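PDB 2PPG: putative isomerase from Sinorhizobium meliloti, which is of unknown specific function but has the two-domain build of the mandelate racemase / muconate lactonizing enzyme family, an N-terminal domain joined to a TIM-type barrel. Local coordinates for residues R58-T61 with A65-W68; A102-L107 with D123-I128; R354-G359 with K382-L387. All coordinates share one frame; numbering follows the deposited sequence.

Contact 1. Residues R58-T61 with A65-W68; sequences RIET and AVGW
Gly67 N gives the shortest polar bond of the pairing to Ile59 O, 2.7 Å away, almost straight and in the carbonyl plane, and Val66 CA adds a CA-H...O contact to the same oxygen. With the return bond from Ile59 N to Gly67 O, this makes an antiparallel hydrogen-bonded pair in the beta hairpin of strands 52-61 and 66-72, part of the N-terminal domain of an enolase-superfamily protein. Ile59 belongs to the face packed on helix 119-140, where it touches Ala131 and Leu135; Gly67 puts no side chain there.

Arg58, Glu60, Val66 and Trp68 share the other face. With CG anti to the backbone N (chi1 180°) and the chain extended, Arg58 lays its methylenes over one face of the indole. Arg58 CB forms a CH-pi contact, 3.7 Å from the centroid of the six-membered Trp68 ring. The guanidinium stands nearly upright to that ring, the planes 86° apart, and turns one face to Val66, whose CG2 lies 3.6 Å from Arg58 NH1. An arginine suits this place because its stem can pack on the indole while the guanidinium at its tip pairs with a carboxylate. Glu60 OE1 accepts a hydrogen bond from Arg58 NH2 at 3.2 Å, a salt bridge lying close to the guanidinium plane and on the anti side of the carboxylate.

Toward the turn, Thr61 N bonds to Ala65 O at 2.9 Å. Thr61 OG1 sits between its own backbone N and carbonyl carbon (chi1 65°), a position from which it accepts a weak hydrogen bond from Ala65 N at 3.0 Å.

Contact 2. Residues A102-L107 with D123-I128; sequences AIHDDL and DALAAI
Helix segments 102-107 and 123-128 run nearly antiparallel, at 157°, with axes 10.4 Å apart, and their backbones come nearest at His104 and Leu125, whose CA atoms are 6.7 Å apart. At that separation large side chains have to bridge the gap, and no hydrogen bond crosses it.

Leu125 is the central piece, its two methyls dividing the work. Leu125 CD2 lies against both the CB and the CD1 of Leu107, 3.6 Å from Leu107 CB and almost as near to Leu107 CD1; the two leucines lie alongside one another, pointing opposite ways. Leu125 CD1 and CB instead approach the imidazole of His104, which lies across the leucine at about a right angle. The closest atoms here are His104 CE1 and Leu125 CB, 3.7 Å apart. The ring reaches them because His104 CG is anti to the backbone N (chi1 176°), a torsion that carries the imidazole from the flank of its helix into the gap. A histidine suits this place because its carbon CE1 can pack on leucine while NE2 retains a polar partner, a weak hydrogen bond to Gln300 OE1. Ile128, one turn on from Leu125, adds a looser touch, its CD1 being 4.4 Å from Leu107 CD1.

Charged residues keep to other sides of the helices. Asp105 forms salt bridges with Arg303 and with Arg152 of a second subunit, and Asp106 pairs with Arg95 and with Arg45 of a third subunit. Between helices 100-109 and 119-140 there is thus a buried, mostly apolar seam that takes in one histidine, ordinary helix packing within the helical part of the alpha+beta N-terminal domain that, in the enolase superfamily, accompanies the barrel.

Contact 3. Residues R354-G359 with K382-L387; sequences RRLLVG and KEAQGL
Leu356 and Ala384 meet at the heart of this small contact, with Arg355 and Glu383 beside them on its exposed border. The CA atoms of Leu356 and Ala384 are only 4.9 Å apart, an approach that the small alanine permits. Ala384 directs its methyl toward the other segment, where Ala384 CB rests 3.4 Å from Leu356 O and 3.9 Å from Leu356 CB. The leucine side chain leaves the backbone heading away from the helix, although CB still touches Ala384, and this buried side chain also packs on Leu17 of strand 7-17. Leucine suits this double role, long enough to touch the helix at its root and Leu17 with the rest of its side chain.

Arg355 contributes mainly its backbone, while its long side chain leads off from the contact, as fits an exposed residue. Its carbonyl is approached by Glu383, whose modelled OE1 lies 3.1 Å from Arg355 O. Both atoms are acceptors, so this is no hydrogen bond, and because Glu383 was deposited in two conformers the closeness is doubtful. A firmer link comes from Ser381, just ahead of the helix: Ser381 OG bonds to Arg355 O and also accepts from Ala384 N, tying the first turn of the helix to the other segment. The backbones of Leu356 and Ser381 are hydrogen-bonded as well.

The segment 354-356 is a short 3-10 turn closed by Leu357 N bonding to Arg354 O at 3.0 Å. It leads into strand 357-359, which pairs antiparallel with strand 378-380, and the weakly bonded helix 382-387 follows that partner after Ser381; Leu356 touches Leu17 and Leu387 touches Leu15, both on strand 7-17.

Contact 2 is wholly buried, whereas contacts 1 and 3 are partly buried and have exposed or partly exposed borders. Their chemistry follows: backbone bonds and a salt bridge in contact 1, leucines and isoleucine with one histidine between helices in contact 2, and a tight alanine-leucine touch with a bridging serine in contact 3. Contacts 1 and 2 both belong to the N-terminal domain and meet where Ile59 CD1 packs on Ile128 O, helix 119-140 serving both. Contact 3 comes from the C-terminal part of the chain, yet it adjoins the hairpin: Trp68 CZ2 lies 4.0 Å from Gln385 CD. Contacts 2 and 3 do not touch, their nearest atoms being about 14 Å apart.

Contact 1. Residues R58-T61 with A65-W68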
ATOM      1  N   ARG A  58     -12.698 -47.313   5.401  1.00 32.49           N
ATOM      2  CA  ARG A  58     -12.877 -48.045   6.640  1.00 35.28           C
ATOM      3  C   ARG A  58     -11.492 -48.418   7.130  1.00 35.18           C
ATOM      4  O   ARG A  58     -10.739 -49.067   6.409  1.00 34.24           O
ATOM      5  CB  ARG A  58     -13.693 -49.305   6.374  1.00 38.22           C
ATOM      6  CG  ARG A  58     -13.960 -50.182   7.577  1.00 38.35           C
ATOM      7  CD  ARG A  58     -14.439 -51.552   7.106  1.00 39.70           C
ATOM      8  NE  ARG A  58     -14.947 -52.363   8.207  1.00 39.87           N
ATOM      9  CZ  ARG A  58     -14.208 -53.186   8.947  1.00 36.26           C
ATOM     10  NH1 ARG A  58     -14.772 -53.865   9.927  1.00 33.54           N
ATOM     11  NH2 ARG A  58     -12.911 -53.330   8.710  1.00 37.30           N
ATOM     12  N   ILE A  59     -11.156 -47.989   8.343  1.00 33.53           N
ATOM     13  CA  ILE A  59      -9.827 -48.200   8.898  1.00 33.85           C
ATOM     14  C   ILE A  59      -9.923 -48.996  10.191  1.00 35.55           C
ATOM     15  O   ILE A  59     -10.709 -48.658  11.068  1.00 37.80           O
ATOM     16  CB  ILE A  59      -9.087 -46.849   9.166  1.00 32.24           C
ATOM     17  CG1 ILE A  59      -8.982 -46.037   7.872  1.00 30.15           C
ATOM     18  CG2 ILE A  59      -7.704 -47.097   9.786  1.00 28.04           C
ATOM     19  CD1 ILE A  59      -8.024 -44.863   7.930  1.00 31.60           C
ATOM     20  N   GLU A  60      -9.125 -50.053  10.299  1.00 33.94           N
ATOM     21  CA  GLU A  60      -9.149 -50.903  11.475  1.00 35.87           C
ATOM     22  C   GLU A  60      -7.793 -50.966  12.190  1.00 33.71           C
ATOM     23  O   GLU A  60      -6.749 -51.154  11.559  1.00 26.25           O
ATOM     24  CB  GLU A  60      -9.628 -52.312  11.106  1.00 36.02           C
ATOM     25  CG  GLU A  60      -9.754 -53.274  12.292  1.00 37.37           C
ATOM     26  CD  GLU A  60     -10.309 -54.647  11.902  1.00 41.45           C
ATOM     27  OE1 GLU A  60     -10.902 -54.762  10.803  1.00 44.23           O
ATOM     28  OE2 GLU A  60     -10.156 -55.611  12.698  1.00 42.43           O
ATOM     29  N   THR A  61      -7.837 -50.817  13.514  1.00 35.38           N
ATOM     30  CA  THR A  61      -6.651 -50.934  14.359  1.00 36.88           C
ATOM     31  C   THR A  61      -6.327 -52.390  14.678  1.00 37.75           C
ATOM     32  O   THR A  61      -7.134 -53.274  14.450  1.00 35.53           O
ATOM     33  CB  THR A  61      -6.835 -50.196  15.680  1.00 35.04           C
ATOM     34  OG1 THR A  61      -7.877 -50.828  16.433  1.00 37.93           O
ATOM     35  CG2 THR A  61      -7.211 -48.758  15.422  1.00 35.50           C
ATOM     36  N   ALA A  65     -10.643 -52.041  16.720  1.00 31.68           N
ATOM     37  CA  ALA A  65     -11.461 -50.835  16.547  1.00 31.41           C
ATOM     38  C   ALA A  65     -11.556 -50.462  15.054  1.00 33.93           C
ATOM     39  O   ALA A  65     -10.648 -50.757  14.256  1.00 35.22           O
ATOM     40  CB  ALA A  65     -10.932 -49.661  17.386  1.00 28.70           C
ATOM     41  N   VAL A  66     -12.669 -49.835  14.687  1.00 29.36           N
ATOM     42  CA  VAL A  66     -12.959 -49.515  13.307  1.00 31.42           C
ATOM     43  C   VAL A  66     -13.371 -48.041  13.202  1.00 34.59           C
ATOM     44  O   VAL A  66     -14.219 -47.550  13.966  1.00 30.04           O
ATOM     45  CB  VAL A  66     -14.075 -50.435  12.733  1.00 35.49           C
ATOM     46  CG1 VAL A  66     -14.409 -50.055  11.302  1.00 34.91           C
ATOM     47  CG2 VAL A  66     -13.656 -51.907  12.793  1.00 36.26           C
ATOM     48  N   GLY A  67     -12.735 -47.336  12.268  1.00 33.96           N
ATOM     49  CA  GLY A  67     -13.047 -45.950  11.992  1.00 28.79           C
ATOM     50  C   GLY A  67     -13.569 -45.802  10.578  1.00 29.94           C
ATOM     51  O   GLY A  67     -13.163 -46.530   9.667  1.00 33.30           O
ATOM     52  N   TRP A  68     -14.472 -44.853  10.385  1.00 26.13           N
ATOM     53  CA  TRP A  68     -15.006 -44.622   9.065  1.00 26.13           C
ATOM     54  C   TRP A  68     -14.756 -43.200   8.622  1.00 26.99           C
ATOM     55  O   TRP A  68     -14.875 -42.266   9.411  1.00 27.74           O
ATOM     56  CB  TRP A  68     -16.501 -44.895   9.036  1.00 25.44           C
ATOM     57  CG  TRP A  68     -16.873 -46.349   9.087  1.00 26.05           C
ATOM     58  CD1 TRP A  68     -17.236 -47.062  10.194  1.00 26.09           C
ATOM     59  CD2 TRP A  68     -16.968 -47.252   7.978  1.00 24.35           C
ATOM     60  NE1 TRP A  68     -17.556 -48.348   9.845  1.00 28.37           N
ATOM     61  CE2 TRP A  68     -17.396 -48.500   8.495  1.00 24.64           C
ATOM     62  CE3 TRP A  68     -16.754 -47.124   6.594  1.00 22.81           C
ATOM     63  CZ2 TRP A  68     -17.601 -49.621   7.688  1.00 25.81           C
ATOM     64  CZ3 TRP A  68     -16.956 -48.234   5.781  1.00 24.62           C
ATOM     65  CH2 TRP A  68     -17.378 -49.473   6.333  1.00 28.13           C
TER

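Contact 2. Residues A102-L107 with D123-I128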
ATOM      1  N   ALA A 102      -0.767 -35.088  12.629  1.00 27.63           N
ATOM      2  CA  ALA A 102       0.625 -35.245  12.260  1.00 25.77           C
ATOM      3  C   ALA A 102       0.711 -36.174  11.051  1.00 27.80           C
ATOM      4  O   ALA A 102       1.477 -35.937  10.107  1.00 32.99           O
ATOM      5  CB  ALA A 102       1.430 -35.790  13.440  1.00 25.53           C
ATOM      6  N   ILE A 103      -0.107 -37.217  11.070  1.00 26.63           N
ATOM      7  CA  ILE A 103      -0.209 -38.137   9.947  1.00 26.59           C
ATOM      8  C   ILE A 103      -0.682 -37.379   8.701  1.00 27.27           C
ATOM      9  O   ILE A 103      -0.122 -37.547   7.620  1.00 28.77           O
ATOM     10  CB  ILE A 103      -1.158 -39.316  10.277  1.00 24.12           C
ATOM     11  CG1 ILE A 103      -0.540 -40.239  11.339  1.00 24.27           C
ATOM     12  CG2 ILE A 103      -1.527 -40.101   9.042  1.00 19.38           C
ATOM     13  CD1 ILE A 103      -1.608 -40.977  12.191  1.00 22.19           C
ATOM     14  N   HIS A 104      -1.689 -36.523   8.858  1.00 26.89           N
ATOM     15  CA  HIS A 104      -2.173 -35.735   7.730  1.00 25.93           C
ATOM     16  C   HIS A 104      -1.037 -34.952   7.070  1.00 28.96           C
ATOM     17  O   HIS A 104      -0.942 -34.899   5.847  1.00 29.97           O
ATOM     18  CB  HIS A 104      -3.283 -34.767   8.144  1.00 24.80           C
ATOM     19  CG  HIS A 104      -3.731 -33.888   7.019  1.00 26.13           C
ATOM     20  ND1 HIS A 104      -4.671 -34.290   6.093  1.00 25.20           N
ATOM     21  CD2 HIS A 104      -3.333 -32.650   6.641  1.00 22.66           C
ATOM     22  CE1 HIS A 104      -4.836 -33.335   5.197  1.00 25.54           C
ATOM     23  NE2 HIS A 104      -4.041 -32.326   5.511  1.00 25.71           N
ATOM     24  N   ASP A 105      -0.190 -34.333   7.893  1.00 31.16           N
ATOM     25  CA  ASP A 105       0.948 -33.562   7.410  1.00 30.66           C
ATOM     26  C   ASP A 105       2.008 -34.447   6.769  1.00 33.51           C
ATOM     27  O   ASP A 105       2.521 -34.120   5.709  1.00 32.52           O
ATOM     28  CB  ASP A 105       1.561 -32.742   8.542  1.00 30.84           C
ATOM     29  CG  ASP A 105       0.690 -31.560   8.949  1.00 32.36           C
ATOM     30  OD1 ASP A 105      -0.071 -31.054   8.096  1.00 30.71           O
ATOM     31  OD2 ASP A 105       0.766 -31.137  10.125  1.00 31.11           O
ATOM     32  N   ASP A 106       2.338 -35.564   7.416  1.00 37.07           N
ATOM     33  CA  ASP A 106       3.296 -36.523   6.858  1.00 35.94           C
ATOM     34  C   ASP A 106       2.917 -36.954   5.452  1.00 33.88           C
ATOM     35  O   ASP A 106       3.765 -36.980   4.573  1.00 35.73           O
ATOM     36  CB  ASP A 106       3.423 -37.750   7.760  1.00 39.14           C
ATOM     37  CG  ASP A 106       4.240 -37.469   9.020  1.00 42.55           C
ATOM     38  OD1 ASP A 106       4.784 -36.346   9.140  1.00 42.02           O
ATOM     39  OD2 ASP A 106       4.339 -38.375   9.886  1.00 41.79           O
ATOM     40  N   LEU A 107       1.632 -37.256   5.246  1.00 35.28           N
ATOM     41  CA  LEU A 107       1.111 -37.748   3.963  1.00 31.99           C
ATOM     42  C   LEU A 107       1.032 -36.634   2.932  1.00 29.64           C
ATOM     43  O   LEU A 107       1.191 -36.841   1.729  1.00 26.95           O
ATOM     44  CB  LEU A 107      -0.289 -38.334   4.140  1.00 31.68           C
ATOM     45  CG  LEU A 107      -0.581 -39.524   5.063  1.00 32.15           C
ATOM     46  CD1 LEU A 107      -2.087 -39.903   5.005  1.00 27.12           C
ATOM     47  CD2 LEU A 107       0.307 -40.718   4.749  1.00 27.70           C
ATOM     48  N   ASP A 123      -8.598 -34.804  -1.210  1.00 24.88           N
ATOM     49  CA  ASP A 123      -9.794 -35.634  -1.075  1.00 26.15           C
ATOM     50  C   ASP A 123      -9.473 -36.960  -0.384  1.00 27.42           C
ATOM     51  O   ASP A 123     -10.160 -37.367   0.556  1.00 30.07           O
ATOM     52  CB  ASP A 123     -10.435 -35.898  -2.440  1.00 30.47           C
ATOM     53  CG  ASP A 123     -11.488 -34.846  -2.821  1.00 34.26           C
ATOM     54  OD1 ASP A 123     -11.626 -33.828  -2.104  1.00 35.46           O
ATOM     55  OD2 ASP A 123     -12.185 -35.043  -3.845  1.00 33.57           O
ATOM     56  N   ALA A 124      -8.419 -37.627  -0.850  1.00 29.53           N
ATOM     57  CA  ALA A 124      -7.957 -38.886  -0.272  1.00 27.51           C
ATOM     58  C   ALA A 124      -7.483 -38.731   1.169  1.00 31.02           C
ATOM     59  O   ALA A 124      -7.669 -39.638   1.993  1.00 33.68           O
ATOM     60  CB  ALA A 124      -6.849 -39.481  -1.124  1.00 23.84           C
ATOM     61  N   LEU A 125      -6.867 -37.588   1.470  1.00 31.59           N
ATOM     62  CA  LEU A 125      -6.388 -37.314   2.823  1.00 29.22           C
ATOM     63  C   LEU A 125      -7.566 -37.085   3.731  1.00 27.20           C
ATOM     64  O   LEU A 125      -7.624 -37.627   4.833  1.00 30.63           O
ATOM     65  CB  LEU A 125      -5.458 -36.099   2.849  1.00 29.51           C
ATOM     66  CG  LEU A 125      -4.146 -36.206   2.058  1.00 28.15           C
ATOM     67  CD1 LEU A 125      -3.358 -34.930   2.178  1.00 24.04           C
ATOM     68  CD2 LEU A 125      -3.321 -37.382   2.533  1.00 28.62           C
ATOM     69  N   ALA A 126      -8.515 -36.297   3.247  1.00 25.39           N
ATOM     70  CA  ALA A 126      -9.714 -35.951   4.008  1.00 24.82           C
ATOM     71  C   ALA A 126     -10.446 -37.196   4.530  1.00 27.72           C
ATOM     72  O   ALA A 126     -10.977 -37.198   5.646  1.00 25.60           O
ATOM     73  CB  ALA A 126     -10.640 -35.113   3.143  1.00 21.24           C
ATOM     74  N   ALA A 127     -10.459 -38.259   3.725  1.00 26.32           N
ATOM     75  CA  ALA A 127     -11.211 -39.452   4.074  1.00 25.09           C
ATOM     76  C   ALA A 127     -10.466 -40.298   5.080  1.00 27.59           C
ATOM     77  O   ALA A 127     -11.088 -40.871   5.984  1.00 29.60           O
ATOM     78  CB  ALA A 127     -11.526 -40.254   2.859  1.00 25.34           C
ATOM     79  N   ILE A 128      -9.148 -40.403   4.902  1.00 26.78           N
ATOM     80  CA  ILE A 128      -8.278 -41.068   5.876  1.00 25.20           C
ATOM     81  C   ILE A 128      -8.274 -40.298   7.203  1.00 26.92           C
ATOM     82  O   ILE A 128      -8.377 -40.881   8.288  1.00 24.40           O
ATOM     83  CB  ILE A 128      -6.850 -41.143   5.353  1.00 27.01           C
ATOM     84  CG1 ILE A 128      -6.783 -42.108   4.172  1.00 31.53           C
ATOM     85  CG2 ILE A 128      -5.898 -41.614   6.442  1.00 26.93           C
ATOM     86  CD1 ILE A 128      -5.379 -42.575   3.875  1.00 32.96           C
TER

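Contact 3. Residues R354-G359 with K382-L387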
ATOM      1  N   ARG A 354     -31.213 -41.371   5.666  1.00 45.58           N
ATOM      2  CA  ARG A 354     -31.264 -41.808   7.056  1.00 45.56           C
ATOM      3  C   ARG A 354     -31.007 -43.311   7.171  1.00 46.30           C
ATOM      4  O   ARG A 354     -30.257 -43.746   8.044  1.00 47.29           O
ATOM      5  CB  ARG A 354     -32.591 -41.407   7.717  1.00 44.30           C
ATOM      6  CG  ARG A 354     -32.898 -39.915   7.614  1.00 44.41           C
ATOM      7  CD  ARG A 354     -34.276 -39.561   8.160  1.00 43.94           C
ATOM      8  NE  ARG A 354     -34.148 -38.974   9.486  1.00 45.57           N
ATOM      9  CZ  ARG A 354     -34.183 -37.672   9.735  1.00 43.44           C
ATOM     10  NH1 ARG A 354     -34.367 -36.807   8.752  1.00 47.58           N
ATOM     11  NH2 ARG A 354     -34.042 -37.234  10.967  1.00 44.08           N
ATOM     12  N   ARG A 355     -31.593 -44.082   6.255  1.00 46.19           N
ATOM     13  CA  ARG A 355     -31.495 -45.551   6.246  1.00 48.25           C
ATOM     14  C   ARG A 355     -30.063 -46.076   6.257  1.00 41.97           C
ATOM     15  O   ARG A 355     -29.800 -47.201   6.677  1.00 40.10           O
ATOM     16  CB  ARG A 355     -32.188 -46.116   5.001  1.00 52.42           C
ATOM     17  CG  ARG A 355     -33.403 -45.342   4.531  1.00 59.92           C
ATOM     18  CD  ARG A 355     -34.060 -46.002   3.317  1.00 60.87           C
ATOM     19  NE  ARG A 355     -35.439 -45.536   3.135  1.00 67.02           N
ATOM     20  CZ  ARG A 355     -35.798 -44.516   2.357  1.00 67.71           C
ATOM     21  NH1 ARG A 355     -37.079 -44.172   2.269  1.00 67.93           N
ATOM     22  NH2 ARG A 355     -34.883 -43.843   1.660  1.00 67.44           N
ATOM     23  N   LEU A 356     -29.140 -45.266   5.760  1.00 40.18           N
ATOM     24  CA  LEU A 356     -27.771 -45.706   5.564  1.00 34.31           C
ATOM     25  C   LEU A 356     -26.932 -45.593   6.846  1.00 36.37           C
ATOM     26  O   LEU A 356     -25.777 -46.038   6.889  1.00 35.36           O
ATOM     27  CB  LEU A 356     -27.137 -44.893   4.438  1.00 31.08           C
ATOM     28  CG  LEU A 356     -27.948 -44.628   3.162  1.00 32.93           C
ATOM     29  CD1 LEU A 356     -27.177 -43.683   2.253  1.00 33.98           C
ATOM     30  CD2 LEU A 356     -28.281 -45.905   2.401  1.00 33.52           C
ATOM     31  N   LEU A 357     -27.509 -45.007   7.893  1.00 33.87           N
ATOM     32  CA  LEU A 357     -26.716 -44.628   9.045  1.00 33.94           C
ATOM     33  C   LEU A 357     -27.216 -45.208  10.350  1.00 32.05           C
ATOM     34  O   LEU A 357     -28.407 -45.451  10.507  1.00 32.67           O
ATOM     35  CB  LEU A 357     -26.667 -43.103   9.157  1.00 36.55           C
ATOM     36  CG  LEU A 357     -26.191 -42.326   7.923  1.00 37.70           C
ATOM     37  CD1 LEU A 357     -26.324 -40.852   8.193  1.00 34.47           C
ATOM     38  CD2 LEU A 357     -24.747 -42.681   7.551  1.00 35.43           C
ATOM     39  N   VAL A 358     -26.287 -45.440  11.274  1.00 28.69           N
ATOM     40  CA  VAL A 358     -26.628 -45.655  12.683  1.00 27.25           C
ATOM     41  C   VAL A 358     -26.145 -44.440  13.479  1.00 27.60           C
ATOM     42  O   VAL A 358     -25.399 -43.613  12.951  1.00 32.49           O
ATOM     43  CB  VAL A 358     -26.015 -46.948  13.255  1.00 24.23           C
ATOM     44  CG1 VAL A 358     -26.705 -48.174  12.652  1.00 22.31           C
ATOM     45  CG2 VAL A 358     -24.530 -46.982  13.017  1.00 18.92           C
ATOM     46  N   GLY A 359     -26.583 -44.316  14.728  1.00 25.34           N
ATOM     47  CA  GLY A 359     -26.213 -43.174  15.565  1.00 23.86           C
ATOM     48  C   GLY A 359     -27.380 -42.235  15.777  1.00 25.87           C
ATOM     49  O   GLY A 359     -28.483 -42.513  15.340  1.00 29.94           O
ATOM     50  N   LYS A 382     -25.661 -51.711   8.723  1.00 42.05           N
ATOM     51  CA  LYS A 382     -25.450 -53.041   8.115  1.00 43.15           C
ATOM     52  C   LYS A 382     -25.935 -53.095   6.657  1.00 40.37           C
ATOM     53  O   LYS A 382     -25.278 -53.687   5.797  1.00 34.78           O
ATOM     54  CB  LYS A 382     -26.120 -54.170   8.925  1.00 48.19           C
ATOM     55  CG  LYS A 382     -25.612 -54.390  10.378  1.00 57.49           C
ATOM     56  CD  LYS A 382     -24.121 -54.073  10.604  1.00 61.84           C
ATOM     57  CE  LYS A 382     -23.186 -55.061   9.901  1.00 66.68           C
ATOM     58  NZ  LYS A 382     -23.241 -56.427  10.493  1.00 69.29           N
ATOM     59  N   GLU A 383     -27.074 -52.455   6.391  0.50 39.70           N
ATOM     60  CA  GLU A 383     -27.634 -52.405   5.047  0.50 40.65           C
ATOM     61  C   GLU A 383     -26.800 -51.545   4.084  0.50 42.64           C
ATOM     62  O   GLU A 383     -26.623 -51.904   2.918  0.50 43.96           O
ATOM     63  CB  GLU A 383     -29.108 -51.961   5.071  0.50 39.55           C
ATOM     64  CG  GLU A 383     -29.396 -50.625   5.756  0.50 38.89           C
ATOM     65  CD  GLU A 383     -29.795 -50.756   7.227  0.50 38.55           C
ATOM     66  OE1 GLU A 383     -30.688 -49.993   7.655  0.50 36.93           O
ATOM     67  OE2 GLU A 383     -29.220 -51.604   7.951  0.50 35.55           O
ATOM     68  N   ALA A 384     -26.284 -50.420   4.570  1.00 41.88           N
ATOM     69  CA  ALA A 384     -25.393 -49.585   3.775  1.00 40.39           C
ATOM     70  C   ALA A 384     -24.073 -50.292   3.502  1.00 39.54           C
ATOM     71  O   ALA A 384     -23.545 -50.194   2.404  1.00 40.89           O
ATOM     72  CB  ALA A 384     -25.168 -48.242   4.438  1.00 41.49           C
ATOM     73  N   GLN A 385     -23.559 -51.037   4.479  1.00 38.76           N
ATOM     74  CA  GLN A 385     -22.334 -51.821   4.263  1.00 38.49           C
ATOM     75  C   GLN A 385     -22.490 -52.944   3.241  1.00 38.97           C
ATOM     76  O   GLN A 385     -21.517 -53.366   2.631  1.00 39.46           O
ATOM     77  CB  GLN A 385     -21.776 -52.362   5.574  1.00 37.36           C
ATOM     78  CG  GLN A 385     -21.222 -51.270   6.436  1.00 40.30           C
ATOM     79  CD  GLN A 385     -21.036 -51.680   7.873  1.00 41.81           C
ATOM     80  OE1 GLN A 385     -20.509 -52.748   8.165  1.00 44.38           O
ATOM     81  NE2 GLN A 385     -21.456 -50.817   8.786  1.00 40.46           N
ATOM     82  N   GLY A 386     -23.717 -53.415   3.043  1.00 42.29           N
ATOM     83  CA  GLY A 386     -23.989 -54.439   2.037  1.00 39.94           C
ATOM     84  C   GLY A 386     -23.938 -53.888   0.625  1.00 38.31           C
ATOM     85  O   GLY A 386     -23.687 -54.633  -0.313  1.00 39.17           O
ATOM     86  N   LEU A 387     -24.168 -52.582   0.482  1.00 37.84           N
ATOM     87  CA  LEU A 387     -24.185 -51.914  -0.827  1.00 36.48           C
ATOM     88  C   LEU A 387     -22.802 -51.375  -1.232  1.00 37.10           C
ATOM     89  O   LEU A 387     -22.584 -50.949  -2.373  1.00 36.13           O
ATOM     90  CB  LEU A 387     -25.219 -50.779  -0.840  1.00 33.16           C
ATOM     91  CG  LEU A 387     -26.698 -51.090  -0.521  1.00 34.83           C
ATOM     92  CD1 LEU A 387     -27.485 -49.817  -0.207  1.00 31.40           C
ATOM     93  CD2 LEU A 387     -27.396 -51.867  -1.642  1.00 30.73           C
TER